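Local atomic coordinates of guanine deaminase (Escherichia coli, PDB entry 6OHC), a protein that catalyses the zinc-dependent hydrolytic deamination of guanine to xanthine and ammonia in purine catabolism. Residues V390-A395 with S424-Y429; L130-T135 with G420-I425. All coordinates share one frame; numbering follows the deposited sequence.

Interaction 1: residues V390-A395 with S424-Y429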
# COMPACT_ATOMS: atom_id res chain seq x y z
N VAL B 390 -4.72 15.06 -15.38
CA VAL B 390 -4.89 16.18 -14.42
C VAL B 390 -4.98 15.56 -13.03
O VAL B 390 -5.88 14.72 -12.78
CB VAL B 390 -6.09 17.06 -14.77
CG1 VAL B 390 -6.22 18.21 -13.78
CG2 VAL B 390 -5.96 17.57 -16.18
N MET B 391 -4.04 15.95 -12.17
CA MET B 391 -3.87 15.38 -10.83
C MET B 391 -4.23 16.44 -9.79
O MET B 391 -3.89 17.62 -9.97
CB MET B 391 -2.43 14.90 -10.64
CG MET B 391 -2.15 13.60 -11.37
SD MET B 391 -0.55 13.02 -10.95
CE MET B 391 -1.00 12.06 -9.51
N GLU B 392 -5.00 16.04 -8.78
CA GLU B 392 -5.27 16.80 -7.56
C GLU B 392 -4.53 16.09 -6.45
O GLU B 392 -5.08 15.22 -5.81
CB GLU B 392 -6.78 16.80 -7.28
CG GLU B 392 -7.19 17.64 -6.07
CD GLU B 392 -8.68 17.51 -5.86
OE1 GLU B 392 -9.26 16.70 -6.56
OE2 GLU B 392 -9.21 18.18 -4.95
N PRO B 393 -3.27 16.42 -6.19
CA PRO B 393 -2.53 15.80 -5.10
C PRO B 393 -3.03 16.22 -3.72
O PRO B 393 -2.54 15.64 -2.73
CB PRO B 393 -1.10 16.32 -5.36
CG PRO B 393 -1.33 17.69 -5.92
CD PRO B 393 -2.51 17.49 -6.85
N THR B 394 -4.06 17.09 -3.65
CA THR B 394 -4.70 17.53 -2.38
C THR B 394 -6.09 16.90 -2.22
O THR B 394 -6.90 17.47 -1.44
CB THR B 394 -4.77 19.05 -2.37
OG1 THR B 394 -5.57 19.49 -3.46
CG2 THR B 394 -3.41 19.70 -2.54
N ALA B 395 -6.34 15.77 -2.91
CA ALA B 395 -7.66 15.12 -3.06
C ALA B 395 -8.21 14.64 -1.70
O ALA B 395 -9.39 14.82 -1.52
CB ALA B 395 -7.60 14.00 -4.08
N SER B 424 -6.43 10.98 -6.61
CA SER B 424 -5.52 12.01 -7.13
C SER B 424 -5.81 12.25 -8.62
O SER B 424 -5.36 13.25 -9.12
CB SER B 424 -4.08 11.55 -6.94
OG SER B 424 -3.76 11.47 -5.57
N ILE B 425 -6.43 11.30 -9.32
CA ILE B 425 -6.63 11.39 -10.80
C ILE B 425 -7.98 12.09 -11.04
O ILE B 425 -9.04 11.47 -10.77
CB ILE B 425 -6.54 10.03 -11.51
CG1 ILE B 425 -5.09 9.49 -11.53
CG2 ILE B 425 -7.00 10.18 -12.95
CD1 ILE B 425 -4.38 9.50 -10.22
N TYR B 426 -7.92 13.36 -11.48
CA TYR B 426 -9.10 14.22 -11.69
C TYR B 426 -9.61 14.07 -13.11
O TYR B 426 -10.84 14.08 -13.32
CB TYR B 426 -8.69 15.65 -11.43
CG TYR B 426 -9.78 16.67 -11.51
CD1 TYR B 426 -10.78 16.70 -10.55
CD2 TYR B 426 -9.74 17.67 -12.46
CE1 TYR B 426 -11.77 17.68 -10.59
CE2 TYR B 426 -10.70 18.66 -12.49
CZ TYR B 426 -11.72 18.67 -11.55
OH TYR B 426 -12.69 19.64 -11.55
N ARG B 427 -8.70 14.00 -14.08
CA ARG B 427 -9.05 13.93 -15.53
C ARG B 427 -7.96 13.15 -16.25
O ARG B 427 -6.82 13.25 -15.86
CB ARG B 427 -9.22 15.30 -16.19
CG ARG B 427 -10.23 16.23 -15.55
CD ARG B 427 -11.63 15.93 -15.96
NE ARG B 427 -12.62 16.90 -15.50
CZ ARG B 427 -13.21 16.89 -14.30
NH1 ARG B 427 -12.89 15.99 -13.38
NH2 ARG B 427 -14.11 17.83 -14.04
N THR B 428 -8.34 12.32 -17.20
CA THR B 428 -7.40 11.60 -18.06
C THR B 428 -7.74 11.96 -19.51
O THR B 428 -8.92 11.95 -19.87
CB THR B 428 -7.39 10.11 -17.76
OG1 THR B 428 -7.12 9.94 -16.38
CG2 THR B 428 -6.37 9.36 -18.59
N TYR B 429 -6.72 12.33 -20.26
CA TYR B 429 -6.79 12.70 -21.68
C TYR B 429 -6.01 11.62 -22.45
O TYR B 429 -4.86 11.29 -22.06
CB TYR B 429 -6.20 14.10 -21.89
CG TYR B 429 -7.12 15.26 -21.58
CD1 TYR B 429 -7.30 15.70 -20.27
CD2 TYR B 429 -7.76 15.97 -22.59
CE1 TYR B 429 -8.11 16.78 -19.97
CE2 TYR B 429 -8.58 17.05 -22.29
CZ TYR B 429 -8.76 17.47 -20.98
OH TYR B 429 -9.59 18.49 -20.65
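Val390 O takes two N-H groups at once, from Tyr426 N (2.8 Å) and, at greater length, from Arg427 N (3.2 Å). The first arrives almost head-on (C=O...N 161°), the second in the carbonyl plane on a lone pair. Val390 N answers with a bond to Arg427 O, and two residues further on Glu392 N is held by Ser424 O at 2.8 Å. That same Ser424 O also lies 3.1 Å from Met391 CA, a CA-H...O contact. Packing is closest around Val390, whose side chain runs alongside those of Tyr426 and Arg427: CG1, anti to the backbone N (chi1 -179°), touches Tyr426 CD2 at 3.8 Å, while CB and CG2 meet Arg427 CB. Within the same strand the Arg427 chain bends at chi2 (-82°) and lays NH1 over the centre of the Tyr426 ring, 3.3 Å above its plane, where it also bonds Tyr426 O. Lys72 makes a cation-pi contact with Tyr426. The looser side begins at partly exposed Glu392, where the chain leaves the pairing in a type I turn; Ala395, also partly exposed, brings CB only to 4.1 Å from Ser424 N. Two consecutive residues facing Val390 across antiparallel strands, with the register slipping by one, define a classic beta bulge.

Interaction 2: residues L130-T135 with G420-I425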
# COMPACT_ATOMS: atom_id res chain seq x y z
N LEU B 130 -7.71 1.48 -15.93
CA LEU B 130 -6.49 2.19 -16.34
C LEU B 130 -6.71 3.71 -16.31
O LEU B 130 -5.88 4.40 -15.66
CB LEU B 130 -6.08 1.73 -17.74
CG LEU B 130 -5.64 0.29 -17.84
CD1 LEU B 130 -5.27 -0.05 -19.26
CD2 LEU B 130 -4.47 0.04 -16.91
N LEU B 131 -7.78 4.21 -16.99
CA LEU B 131 -8.02 5.66 -17.18
C LEU B 131 -8.26 6.32 -15.79
O LEU B 131 -7.72 7.38 -15.47
CB LEU B 131 -9.21 5.82 -18.10
CG LEU B 131 -9.11 5.27 -19.53
CD1 LEU B 131 -10.36 5.65 -20.31
CD2 LEU B 131 -7.90 5.79 -20.26
N ARG B 132 -9.07 5.68 -14.99
CA ARG B 132 -9.42 6.13 -13.63
C ARG B 132 -8.16 6.27 -12.78
O ARG B 132 -8.19 7.05 -11.82
CB ARG B 132 -10.44 5.13 -13.10
CG ARG B 132 -10.71 5.23 -11.61
CD ARG B 132 -11.61 4.10 -11.21
NE ARG B 132 -11.95 4.52 -9.87
CZ ARG B 132 -13.14 4.92 -9.51
NH1 ARG B 132 -14.16 4.88 -10.35
NH2 ARG B 132 -13.35 5.24 -8.25
N ASN B 133 -7.08 5.56 -13.13
CA ASN B 133 -5.80 5.56 -12.37
C ASN B 133 -4.72 6.34 -13.12
O ASN B 133 -3.63 6.39 -12.60
CB ASN B 133 -5.38 4.14 -12.04
CG ASN B 133 -6.14 3.64 -10.84
OD1 ASN B 133 -5.85 4.05 -9.72
ND2 ASN B 133 -7.18 2.88 -11.11
N GLY B 134 -5.03 6.97 -14.25
CA GLY B 134 -4.12 7.83 -15.00
C GLY B 134 -3.17 7.03 -15.83
O GLY B 134 -2.20 7.66 -16.38
N THR B 135 -3.39 5.74 -16.04
CA THR B 135 -2.59 4.96 -17.01
C THR B 135 -3.16 5.17 -18.42
O THR B 135 -4.34 4.79 -18.66
CB THR B 135 -2.54 3.47 -16.65
OG1 THR B 135 -1.90 3.37 -15.38
CG2 THR B 135 -1.80 2.66 -17.69
N GLY B 420 -0.23 9.14 -3.06
CA GLY B 420 -1.58 9.31 -3.64
C GLY B 420 -2.19 7.96 -4.01
O GLY B 420 -1.51 6.88 -3.94
N ASP B 421 -3.47 8.00 -4.36
CA ASP B 421 -4.21 6.84 -4.92
C ASP B 421 -5.05 7.34 -6.09
O ASP B 421 -4.71 8.37 -6.61
CB ASP B 421 -4.94 6.10 -3.81
CG ASP B 421 -6.07 6.87 -3.15
OD1 ASP B 421 -6.77 7.63 -3.85
OD2 ASP B 421 -6.29 6.64 -1.95
N ASP B 422 -6.10 6.62 -6.48
CA ASP B 422 -6.97 6.94 -7.64
C ASP B 422 -7.65 8.29 -7.38
O ASP B 422 -8.01 8.97 -8.40
CB ASP B 422 -7.97 5.83 -7.93
CG ASP B 422 -8.80 5.47 -6.71
OD1 ASP B 422 -8.28 4.80 -5.82
OD2 ASP B 422 -9.96 5.88 -6.66
N ARG B 423 -7.85 8.69 -6.12
CA ARG B 423 -8.55 9.97 -5.86
C ARG B 423 -7.72 11.16 -6.40
O ARG B 423 -8.32 12.25 -6.61
CB ARG B 423 -8.89 10.13 -4.38
CG ARG B 423 -10.05 9.23 -3.99
CD ARG B 423 -10.23 9.09 -2.50
NE ARG B 423 -9.14 8.36 -1.88
CZ ARG B 423 -9.13 8.01 -0.58
NH1 ARG B 423 -10.13 8.34 0.21
NH2 ARG B 423 -8.08 7.38 -0.09
N SER B 424 -6.43 10.98 -6.61
CA SER B 424 -5.52 12.01 -7.13
C SER B 424 -5.81 12.25 -8.62
O SER B 424 -5.36 13.25 -9.12
CB SER B 424 -4.08 11.55 -6.94
OG SER B 424 -3.76 11.47 -5.57
N ILE B 425 -6.43 11.30 -9.32
CA ILE B 425 -6.63 11.39 -10.80
C ILE B 425 -7.98 12.09 -11.04
O ILE B 425 -9.04 11.47 -10.77
CB ILE B 425 -6.54 10.03 -11.51
CG1 ILE B 425 -5.09 9.49 -11.53
CG2 ILE B 425 -7.00 10.18 -12.95
CD1 ILE B 425 -4.38 9.50 -10.22
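The Arg132 guanidinium meets Asp422 OD2 at its edge, near its own plane, through NH2 at 3.8 Å, a long salt bridge in which guanidinium and carboxylate planes stand 42° apart. The extended Arg132 chain, its CG anti to the backbone N (chi1 167°), carries the charge alongside Asp422. OD2 has a stronger partner in Arg423 NH1 of the second subunit, so the carboxylate probably bridges two positive charges. The Asn133 amide is turned 64° from that carboxylate and brings OD1 to 3.3 Å from Asp422 CB; this oxygen is hydrogen-bonded to Asn335, and ND2 to Gln129 O. At Gly134 the helix 116-132 ends in a Schellman motif: phi is positive, and Gly134 N and Thr135 N bond back to Leu131 O and Leu130 O. Ile425 packs against this helix end. Its CB approaches Arg132 O at 3.4 Å, its CG1 lies 3.5 Å from Asn133 C, and CG2 leans on Leu131 O, so from 130-135 it meets mainly backbone atoms, while Leu337 and Tyr436 add side-chain packing. On the other segment an Asx turn sets the loop, Asp421 OD1 receiving Arg423 N at 2.7 Å. Arg423 then grips the Asp421 carboxylate side-on, NE to OD1 and NH2 to OD2 (2.7 Å), both acceptors using syn lone pairs and lying near the guanidinium plane.

Overall arrangement
From the N terminus, the chain first reaches 130-135, the end of helix 116-132 leading into strand 135-141 of the amidohydrolase barrel. Some 285 residues later, 420-425 returns to it, and interaction 2 closes this long loop. Interaction 1 closes a much shorter one: 28 residues, mostly helical, separate 390-395 from 424-429. The contacts overlap rather than nest, because 390-395 falls within the long loop while 424-429 runs past its end; they share Ser424 and Ile425. Their centres are about 7 Å apart, and Thr428 OG1 probably hydrogen-bonds Leu131 O (2.8 Å) between them. Together they tie the C-terminal strands to the barrel helix, and 420-425 also reaches the second subunit.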